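Local coordinates for protein prolyl-4 hydroxylase (Chlamydomonas reinhardtii, PDB 2V4A) that probably hydroxylates proline residues of polypeptides at C4, acting as an iron(II)- and 2-oxoglutarate-dependent oxygenase, at residues 35-40 with 145-150; 78-83 with 109-114; 139-144 with 221-226. One frame throughout, in Å; residues are numbered along the deposited sequence.

Contact 1 of 3, residues 35-40 with 145-150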
loop_
_atom_site.group_PDB
_atom_site.type_symbol
_atom_site.label_atom_id
_atom_site.label_comp_id
_atom_site.label_asym_id
_atom_site.label_seq_id
_atom_site.Cartn_x
_atom_site.Cartn_y
_atom_site.Cartn_z
ATOM N N LYS A 35 4.770 10.506 -0.253
ATOM C CA LYS A 35 6.208 10.409 -0.561
ATOM C C LYS A 35 7.008 10.239 0.708
ATOM O O LYS A 35 6.816 10.998 1.659
ATOM C CB LYS A 35 6.707 11.630 -1.327
ATOM C CG LYS A 35 5.887 11.954 -2.561
ATOM C CD LYS A 35 6.217 11.015 -3.698
ATOM C CE LYS A 35 7.709 10.965 -3.969
ATOM N NZ LYS A 35 8.125 9.940 -4.995
ATOM N N ASN A 36 7.885 9.238 0.726
ATOM C CA ASN A 36 8.735 8.968 1.903
ATOM C C ASN A 36 7.915 8.771 3.170
ATOM O O ASN A 36 8.206 9.335 4.251
ATOM C CB ASN A 36 9.767 10.058 2.074
ATOM C CG ASN A 36 10.685 10.130 0.894
ATOM O OD1 ASN A 36 11.513 9.224 0.697
ATOM N ND2 ASN A 36 10.526 11.161 0.065
ATOM N N PHE A 37 6.894 7.957 3.021
ATOM C CA PHE A 37 5.990 7.627 4.135
ATOM C C PHE A 37 6.754 6.761 5.143
ATOM O O PHE A 37 6.533 6.902 6.365
ATOM C CB PHE A 37 4.729 6.907 3.598
ATOM C CG PHE A 37 3.692 6.580 4.686
ATOM C CD1 PHE A 37 2.994 7.591 5.342
ATOM C CD2 PHE A 37 3.479 5.250 5.082
ATOM C CE1 PHE A 37 2.023 7.277 6.365
ATOM C CE2 PHE A 37 2.555 4.924 6.089
ATOM C CZ PHE A 37 1.821 5.927 6.734
ATOM N N LEU A 38 7.588 5.836 4.616
ATOM C CA LEU A 38 8.534 4.980 5.404
ATOM C C LEU A 38 9.927 5.484 5.179
ATOM O O LEU A 38 10.253 5.943 4.078
ATOM C CB LEU A 38 8.474 3.475 4.989
ATOM C CG LEU A 38 7.115 2.784 5.013
ATOM C CD1 LEU A 38 7.259 1.248 4.976
ATOM C CD2 LEU A 38 6.372 3.187 6.252
ATOM N N SER A 39 10.756 5.453 6.230
ATOM C CA SER A 39 12.166 5.717 6.066
ATOM C C SER A 39 12.820 4.511 5.354
ATOM O O SER A 39 12.259 3.395 5.331
ATOM C CB SER A 39 12.827 5.964 7.424
ATOM O OG SER A 39 12.826 4.755 8.152
ATOM N N ASP A 40 13.988 4.743 4.746
ATOM C CA ASP A 40 14.779 3.637 4.158
ATOM C C ASP A 40 15.080 2.552 5.208
ATOM O O ASP A 40 15.040 1.341 4.913
ATOM C CB ASP A 40 16.087 4.159 3.515
ATOM C CG ASP A 40 15.852 4.843 2.158
ATOM O OD1 ASP A 40 14.701 5.110 1.779
ATOM O OD2 ASP A 40 16.849 5.133 1.455
HETATM N N MSE A 145 -3.657 0.724 1.907
HETATM C CA MSE A 145 -2.362 1.401 1.919
HETATM C C MSE A 145 -1.335 0.434 1.418
HETATM O O MSE A 145 -1.131 -0.629 2.019
HETATM C CB MSE A 145 -1.995 1.812 3.341
HETATM C CG MSE A 145 -0.654 2.551 3.471
HETATM SE SE MSE A 145 -0.685 4.424 3.171
HETATM C CE MSE A 145 -2.080 5.024 4.398
ATOM N N LEU A 146 -0.633 0.804 0.357
ATOM C CA LEU A 146 0.345 -0.087 -0.222
ATOM C C LEU A 146 1.700 0.619 -0.111
ATOM O O LEU A 146 1.844 1.723 -0.614
ATOM C CB LEU A 146 -0.040 -0.292 -1.683
ATOM C CG LEU A 146 0.265 -1.560 -2.418
ATOM C CD1 LEU A 146 -0.662 -1.569 -3.633
ATOM C CD2 LEU A 146 1.776 -1.424 -2.815
HETATM N N MSE A 147 2.664 -0.002 0.570
HETATM C CA MSE A 147 3.969 0.612 0.816
HETATM C C MSE A 147 5.054 -0.102 0.018
HETATM O O MSE A 147 5.130 -1.348 0.069
HETATM C CB MSE A 147 4.263 0.550 2.308
HETATM C CG MSE A 147 3.405 1.477 3.164
HETATM SE SE MSE A 147 3.161 0.836 4.975
HETATM C CE MSE A 147 1.616 -0.264 4.370
ATOM N N TYR A 148 5.875 0.658 -0.732
ATOM C CA TYR A 148 6.959 0.075 -1.508
ATOM C C TYR A 148 8.191 -0.032 -0.667
ATOM O O TYR A 148 8.680 0.967 -0.164
ATOM C CB TYR A 148 7.236 0.928 -2.767
ATOM C CG TYR A 148 5.961 1.114 -3.543
ATOM C CD1 TYR A 148 5.386 0.036 -4.250
ATOM C CD2 TYR A 148 5.295 2.346 -3.532
ATOM C CE1 TYR A 148 4.210 0.199 -4.963
ATOM C CE2 TYR A 148 4.085 2.510 -4.214
ATOM C CZ TYR A 148 3.536 1.439 -4.901
ATOM O OH TYR A 148 2.323 1.590 -5.579
ATOM N N LEU A 149 8.708 -1.246 -0.525
ATOM C CA LEU A 149 9.890 -1.464 0.335
ATOM C C LEU A 149 11.224 -1.375 -0.410
ATOM O O LEU A 149 12.328 -1.330 0.214
ATOM C CB LEU A 149 9.740 -2.794 1.068
ATOM C CG LEU A 149 8.436 -2.942 1.871
ATOM C CD1 LEU A 149 8.326 -4.320 2.502
ATOM C CD2 LEU A 149 8.236 -1.831 2.968
ATOM N N THR A 150 11.128 -1.354 -1.737
ATOM C CA THR A 150 12.275 -1.290 -2.615
ATOM C C THR A 150 11.895 -0.403 -3.775
ATOM O O THR A 150 10.692 -0.260 -4.132
ATOM C CB THR A 150 12.685 -2.719 -3.168
ATOM O OG1 THR A 150 11.595 -3.295 -3.916
ATOM C CG2 THR A 150 13.052 -3.665 -2.032
#
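F37 and L38, in the loop that links strand 30-34 to helix 40-50, meet M145, M147 and L149 in the hydrophobic layer between the larger sheet of the double-stranded beta-helix core and the helices packed against it. M145 and M147 are selenomethionines, introduced as a label, and being two residues apart on strand 141-148 they both project from the same side of the sheet. The F37 ring is carried out to them because its CG stands anti to the backbone N (chi1 -177°). Two Met-aromatic contacts follow, and they are unlike each other. M145 SE lies 4.7 Å from the centroid of the F37 ring and approaches CE2 most closely, at 4.4 Å. M147 SE sits at the ring edge, 83° off the normal and 5.5 Å from the centroid of F37, while its own CG comes within 4.2 Å of F37 CD2. Selenium replaces the methionine sulfur, a polarisable atom that suits an aromatic neighbour, and the flexible, unbranched chain can bend to fit it. L38 crosses M147 at about a right angle, and its CD1 does most of the touching: it lies 4.1 Å from M147 CB and 3.8 Å from L149 CD2. L149 follows the end of the strand, and its CD2 branch comes back toward the loop to meet L38. All five side chains are buried and apolar. The next residue of the loop, S39, is the N-cap of helix 40-50, and E42 OE1 accepts from S39 N in the manner of a capping box. L38 also packs on C43 and I46 of that helix and on I91 of helix 86-99, F37 rests on V95, and A189 of the adjoining strand 189-193 touches F37 and both selenomethionines.

Contact 2 of 3, residues 78-83 with 109-114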
loop_
_atom_site.group_PDB
_atom_site.type_symbol
_atom_site.label_atom_id
_atom_site.label_comp_id
_atom_site.label_asym_id
_atom_site.label_seq_id
_atom_site.Cartn_x
_atom_site.Cartn_y
_atom_site.Cartn_z
ATOM N N THR A 78 4.109 -13.167 3.533
ATOM C CA THR A 78 3.851 -13.504 4.928
ATOM C C THR A 78 2.914 -12.432 5.508
ATOM O O THR A 78 2.595 -11.448 4.819
ATOM C CB THR A 78 5.163 -13.627 5.752
ATOM O OG1 THR A 78 4.891 -14.294 6.981
ATOM C CG2 THR A 78 5.839 -12.239 6.017
ATOM N N TRP A 79 2.450 -12.659 6.732
ATOM C CA TRP A 79 1.467 -11.786 7.393
ATOM C C TRP A 79 1.947 -11.494 8.809
ATOM O O TRP A 79 2.436 -12.412 9.499
ATOM C CB TRP A 79 0.120 -12.531 7.444
ATOM C CG TRP A 79 -0.974 -11.853 8.223
ATOM C CD1 TRP A 79 -1.374 -12.115 9.524
ATOM C CD2 TRP A 79 -1.841 -10.814 7.743
ATOM N NE1 TRP A 79 -2.422 -11.291 9.865
ATOM C CE2 TRP A 79 -2.728 -10.489 8.797
ATOM C CE3 TRP A 79 -1.955 -10.130 6.521
ATOM C CZ2 TRP A 79 -3.717 -9.512 8.659
ATOM C CZ3 TRP A 79 -2.931 -9.134 6.400
ATOM C CH2 TRP A 79 -3.781 -8.832 7.449
ATOM N N PHE A 80 1.825 -10.243 9.245
ATOM C CA PHE A 80 2.150 -9.882 10.620
ATOM C C PHE A 80 0.824 -9.484 11.228
ATOM O O PHE A 80 0.044 -8.725 10.598
ATOM C CB PHE A 80 3.138 -8.694 10.707
ATOM C CG PHE A 80 4.534 -9.009 10.238
ATOM C CD1 PHE A 80 4.910 -8.810 8.906
ATOM C CD2 PHE A 80 5.496 -9.483 11.140
ATOM C CE1 PHE A 80 6.255 -9.081 8.471
ATOM C CE2 PHE A 80 6.806 -9.769 10.722
ATOM C CZ PHE A 80 7.185 -9.572 9.385
ATOM N N ALA A 81 0.510 -10.035 12.403
ATOM C CA ALA A 81 -0.689 -9.582 13.118
ATOM C C ALA A 81 -0.547 -8.103 13.510
ATOM O O ALA A 81 0.549 -7.636 13.801
ATOM C CB ALA A 81 -0.992 -10.493 14.379
ATOM N N LYS A 82 -1.652 -7.365 13.529
ATOM C CA LYS A 82 -1.616 -5.986 14.000
ATOM C C LYS A 82 -0.947 -5.944 15.364
ATOM O O LYS A 82 -1.339 -6.696 16.261
ATOM C CB LYS A 82 -3.038 -5.428 14.112
ATOM C CG LYS A 82 -3.103 -3.951 14.577
ATOM C CD LYS A 82 -4.488 -3.380 14.367
ATOM C CE LYS A 82 -5.564 -4.124 15.217
ATOM N NZ LYS A 82 -6.943 -3.766 14.803
ATOM N N GLY A 83 0.073 -5.101 15.514
ATOM C CA GLY A 83 0.757 -4.954 16.805
ATOM C C GLY A 83 1.761 -6.039 17.181
ATOM O O GLY A 83 2.298 -6.019 18.289
ATOM N N LEU A 109 -0.479 -6.714 8.653
ATOM C CA LEU A 109 0.335 -6.266 7.503
ATOM C C LEU A 109 0.750 -7.461 6.663
ATOM O O LEU A 109 1.315 -8.404 7.202
ATOM C CB LEU A 109 1.596 -5.531 8.017
ATOM C CG LEU A 109 2.423 -4.798 6.921
ATOM C CD1 LEU A 109 1.733 -3.519 6.498
ATOM C CD2 LEU A 109 3.813 -4.431 7.405
ATOM N N GLN A 110 0.459 -7.392 5.357
ATOM C CA GLN A 110 0.821 -8.397 4.382
ATOM C C GLN A 110 2.116 -7.933 3.705
ATOM O O GLN A 110 2.196 -6.772 3.294
ATOM C CB GLN A 110 -0.299 -8.530 3.369
ATOM C CG GLN A 110 0.052 -9.510 2.219
ATOM C CD GLN A 110 -0.848 -9.307 1.045
ATOM O OE1 GLN A 110 -0.655 -8.399 0.237
ATOM N NE2 GLN A 110 -1.872 -10.120 0.964
ATOM N N VAL A 111 3.148 -8.787 3.660
ATOM C CA VAL A 111 4.358 -8.417 2.971
ATOM C C VAL A 111 4.446 -9.375 1.765
ATOM O O VAL A 111 4.294 -10.611 1.953
ATOM C CB VAL A 111 5.658 -8.557 3.856
ATOM C CG1 VAL A 111 6.890 -8.244 3.014
ATOM C CG2 VAL A 111 5.671 -7.640 5.118
ATOM N N LEU A 112 4.712 -8.829 0.565
ATOM C CA LEU A 112 4.917 -9.642 -0.640
ATOM C C LEU A 112 6.269 -9.404 -1.293
ATOM O O LEU A 112 6.782 -8.283 -1.249
ATOM C CB LEU A 112 3.802 -9.378 -1.673
ATOM C CG LEU A 112 2.386 -9.839 -1.289
ATOM C CD1 LEU A 112 1.379 -9.352 -2.320
ATOM C CD2 LEU A 112 2.341 -11.375 -1.164
ATOM N N HIS A 113 6.852 -10.466 -1.890
ATOM C CA HIS A 113 8.067 -10.368 -2.689
ATOM C C HIS A 113 7.787 -10.992 -4.080
ATOM O O HIS A 113 7.527 -12.206 -4.177
ATOM C CB HIS A 113 9.271 -11.057 -1.977
ATOM C CG HIS A 113 10.562 -10.973 -2.739
ATOM N ND1 HIS A 113 11.604 -11.865 -2.561
ATOM C CD2 HIS A 113 10.978 -10.101 -3.689
ATOM C CE1 HIS A 113 12.609 -11.526 -3.349
ATOM N NE2 HIS A 113 12.249 -10.471 -4.057
ATOM N N TYR A 114 7.867 -10.196 -5.148
ATOM C CA TYR A 114 7.531 -10.683 -6.484
ATOM C C TYR A 114 8.700 -11.381 -7.171
ATOM O O TYR A 114 9.853 -10.972 -7.014
ATOM C CB TYR A 114 6.941 -9.551 -7.342
ATOM C CG TYR A 114 5.623 -9.041 -6.777
ATOM C CD1 TYR A 114 5.591 -8.087 -5.754
ATOM C CD2 TYR A 114 4.406 -9.555 -7.244
ATOM C CE1 TYR A 114 4.382 -7.644 -5.217
ATOM C CE2 TYR A 114 3.211 -9.138 -6.717
ATOM C CZ TYR A 114 3.191 -8.178 -5.717
ATOM O OH TYR A 114 1.988 -7.766 -5.221
#
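T78 and V111 pair in the antiparallel ladder between strand 76-80, at the edge of the larger jelly-roll sheet, and strand 106-113. They make a hydrogen-bonded pair: T78 N gives to V111 O and V111 N to T78 O, each at 3.0 Å. The beta-branched threonine suits an extended strand, and its side chain lies toward A50 of helix 40-50. W79 points to the opposite face and pairs with Q110 without backbone bonds. Its CG is anti to the backbone N (chi1 173°), which brings the indole back across the neighbouring strand, with L109 N 4.0 Å above the ring plane. W79 CE3 is 3.9 Å from Q110 CB, so the large ring lies over the backbone of L109 and Q110. F80 returns to the helix-covered face and forms the second hydrogen-bonded pair, F80 N to L109 O and L109 N to F80 O, both 2.8 Å. Bulky apolar residues fit here, since I88 of helix 86-99 covers both F80 and L109. Diagonally across the ladder, V111 CG2 meets the F80 ring at its edge, in the ring plane, 3.7 Å from CE1.

Contact 3 of 3, residues 139-144 with 221-226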
loop_
_atom_site.group_PDB
_atom_site.type_symbol
_atom_site.label_atom_id
_atom_site.label_comp_id
_atom_site.label_asym_id
_atom_site.label_seq_id
_atom_site.Cartn_x
_atom_site.Cartn_y
_atom_site.Cartn_z
ATOM N N GLY A 139 -16.553 -5.101 9.237
ATOM C CA GLY A 139 -17.399 -4.762 8.087
ATOM C C GLY A 139 -16.555 -4.622 6.816
ATOM O O GLY A 139 -15.563 -5.297 6.663
ATOM N N GLN A 140 -16.946 -3.730 5.917
ATOM C CA GLN A 140 -16.292 -3.610 4.619
ATOM C C GLN A 140 -14.894 -3.046 4.791
ATOM O O GLN A 140 -14.688 -2.220 5.674
ATOM C CB GLN A 140 -17.069 -2.638 3.717
ATOM C CG GLN A 140 -18.432 -3.135 3.138
ATOM C CD GLN A 140 -18.254 -4.310 2.199
ATOM O OE1 GLN A 140 -17.576 -4.194 1.182
ATOM N NE2 GLN A 140 -18.849 -5.451 2.540
ATOM N N ARG A 141 -13.940 -3.517 3.980
ATOM C CA ARG A 141 -12.693 -2.755 3.723
ATOM C C ARG A 141 -12.996 -1.417 3.022
ATOM O O ARG A 141 -13.868 -1.364 2.149
ATOM C CB ARG A 141 -11.743 -3.558 2.863
ATOM C CG ARG A 141 -11.023 -4.654 3.612
ATOM C CD ARG A 141 -10.337 -5.570 2.603
ATOM N NE ARG A 141 -9.389 -6.470 3.236
ATOM C CZ ARG A 141 -8.660 -7.366 2.567
ATOM N NH1 ARG A 141 -8.795 -7.473 1.242
ATOM N NH2 ARG A 141 -7.800 -8.159 3.218
ATOM N N VAL A 142 -12.319 -0.340 3.445
ATOM C CA VAL A 142 -12.606 1.007 2.968
ATOM C C VAL A 142 -11.337 1.653 2.411
ATOM O O VAL A 142 -11.409 2.420 1.451
ATOM C CB VAL A 142 -13.279 1.901 4.041
ATOM C CG1 VAL A 142 -12.423 2.062 5.263
ATOM C CG2 VAL A 142 -13.669 3.282 3.486
ATOM N N VAL A 143 -10.182 1.341 2.987
ATOM C CA VAL A 143 -8.946 1.977 2.491
ATOM C C VAL A 143 -7.860 0.933 2.424
ATOM O O VAL A 143 -7.698 0.135 3.355
ATOM C CB VAL A 143 -8.437 3.087 3.464
ATOM C CG1 VAL A 143 -7.042 3.611 3.035
ATOM C CG2 VAL A 143 -9.438 4.250 3.525
ATOM N N THR A 144 -7.099 0.993 1.343
ATOM C CA THR A 144 -5.896 0.243 1.157
ATOM C C THR A 144 -4.698 1.164 1.187
ATOM O O THR A 144 -4.696 2.215 0.552
ATOM C CB THR A 144 -5.897 -0.481 -0.211
ATOM O OG1 THR A 144 -7.111 -1.219 -0.358
ATOM C CG2 THR A 144 -4.695 -1.462 -0.325
ATOM N N THR A 221 1.225 -4.303 2.448
ATOM C CA THR A 221 -0.119 -3.843 2.217
ATOM C C THR A 221 -0.931 -3.889 3.516
ATOM O O THR A 221 -0.900 -4.886 4.196
ATOM C CB THR A 221 -0.839 -4.712 1.142
ATOM O OG1 THR A 221 -0.061 -4.739 -0.069
ATOM C CG2 THR A 221 -2.219 -4.080 0.821
ATOM N N LYS A 222 -1.547 -2.765 3.865
ATOM C CA LYS A 222 -2.422 -2.559 5.015
ATOM C C LYS A 222 -3.847 -2.306 4.560
ATOM O O LYS A 222 -4.099 -1.327 3.846
ATOM C CB LYS A 222 -1.955 -1.307 5.777
ATOM C CG LYS A 222 -2.899 -0.847 6.934
ATOM C CD LYS A 222 -3.044 -1.850 8.073
ATOM C CE LYS A 222 -1.694 -2.031 8.786
ATOM N NZ LYS A 222 -1.903 -2.604 10.119
ATOM N N TRP A 223 -4.780 -3.127 5.010
ATOM C CA TRP A 223 -6.199 -2.869 4.754
ATOM C C TRP A 223 -6.879 -2.416 6.047
ATOM O O TRP A 223 -6.547 -2.901 7.151
ATOM C CB TRP A 223 -6.892 -4.127 4.264
ATOM C CG TRP A 223 -6.587 -4.423 2.852
ATOM C CD1 TRP A 223 -7.074 -3.783 1.768
ATOM C CD2 TRP A 223 -5.705 -5.421 2.374
ATOM N NE1 TRP A 223 -6.583 -4.341 0.622
ATOM C CE2 TRP A 223 -5.729 -5.352 0.966
ATOM C CE3 TRP A 223 -4.913 -6.410 3.002
ATOM C CZ2 TRP A 223 -4.986 -6.214 0.159
ATOM C CZ3 TRP A 223 -4.157 -7.260 2.198
ATOM C CH2 TRP A 223 -4.204 -7.157 0.791
ATOM N N ILE A 224 -7.819 -1.493 5.884
ATOM C CA ILE A 224 -8.492 -0.843 6.994
ATOM C C ILE A 224 -9.988 -0.880 6.726
ATOM O O ILE A 224 -10.414 -0.649 5.578
ATOM C CB ILE A 224 -8.045 0.636 7.062
ATOM C CG1 ILE A 224 -6.524 0.719 7.250
ATOM C CG2 ILE A 224 -8.844 1.418 8.176
ATOM C CD1 ILE A 224 -6.034 2.129 6.975
ATOM N N HIS A 225 -10.790 -1.146 7.771
ATOM C CA HIS A 225 -12.214 -1.338 7.631
ATOM C C HIS A 225 -13.036 -0.143 8.090
ATOM O O HIS A 225 -12.525 0.716 8.787
ATOM C CB HIS A 225 -12.659 -2.579 8.449
ATOM C CG HIS A 225 -12.117 -3.867 7.910
ATOM N ND1 HIS A 225 -12.907 -4.831 7.317
ATOM C CD2 HIS A 225 -10.849 -4.334 7.849
ATOM C CE1 HIS A 225 -12.150 -5.844 6.927
ATOM N NE2 HIS A 225 -10.899 -5.575 7.252
ATOM N N VAL A 226 -14.326 -0.152 7.757
ATOM C CA VAL A 226 -15.248 0.948 8.147
ATOM C C VAL A 226 -15.556 0.945 9.656
ATOM O O VAL A 226 -15.926 1.974 10.221
ATOM C CB VAL A 226 -16.583 0.894 7.354
ATOM C CG1 VAL A 226 -16.336 1.021 5.869
ATOM C CG2 VAL A 226 -17.361 -0.425 7.667
HETATM O O HOH W 1 -7.185 -3.635 -1.990
#
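Strands 141-144 and 221-225 run antiparallel, 146° between their directions, and are interrupted by a classic beta bulge where V142 and V143 both face I224, shifting the register by one. I224 O accepts from V142 N at 2.9 Å and from V143 N at a longer 3.3 Å, while I224 N gives back to V143 O. Beyond the bulge V226 N bonds Q140 O. G139, at a positive phi easily reached by glycine, presents its carbonyl to H225: H225 ND1 donates to G139 O at 2.8 Å, with the oxygen in the imidazole plane but the donor above the carbonyl plane. R141 CG, anti to the carbonyl carbon (chi1 -76°), lies over the face of H225, a CH-pi contact at 3.9 Å from the ring centroid, and the chain, extended to NE, lays the guanidinium on W223. The two flat groups stack with centres 3.7 Å apart and planes 9° from parallel, a cation-pi arrangement. T221 CG2 touches the opposite face of the W223 indole near its rim, 3.5 Å above the plane. E107 OE2, on the next strand, takes both R141 NE and H225 NE2 and would offset the arginine charge. T144 lies alongside W223, and one water ties them together, 2.9 Å from T144 OG1 and 2.8 Å from W223 NE1, where it accepts. Both V143 and I224, on the other face, meet I101, and I224 also meets V95. An apolar face under the helices (V143, I224) and a polar, aromatic one on the other side (T144, W223) fit a sheet of the double-stranded beta-helix.

Overall arrangement
All three contacts serve the larger sheet, in which strands 141-148, 218-225, 106-113 and 76-80 lie side by side. Contact 3 joins the first two of these and contact 2 the last two, and Q110 O with T221 N probably bridges them across the middle. Contact 1 shares strand 141-148 with contact 3 but comes from a loop packing on the sheet, so it is wholly buried and apolar. Contacts 2 and 3 are partly buried and rest on backbone bonds, the ladder regular in contact 2 and bulged in contact 3, which alone adds charge and ring stacking. M147 CE, 3.9 Å from L109 CD1, continues the core of contact 1 into contact 2.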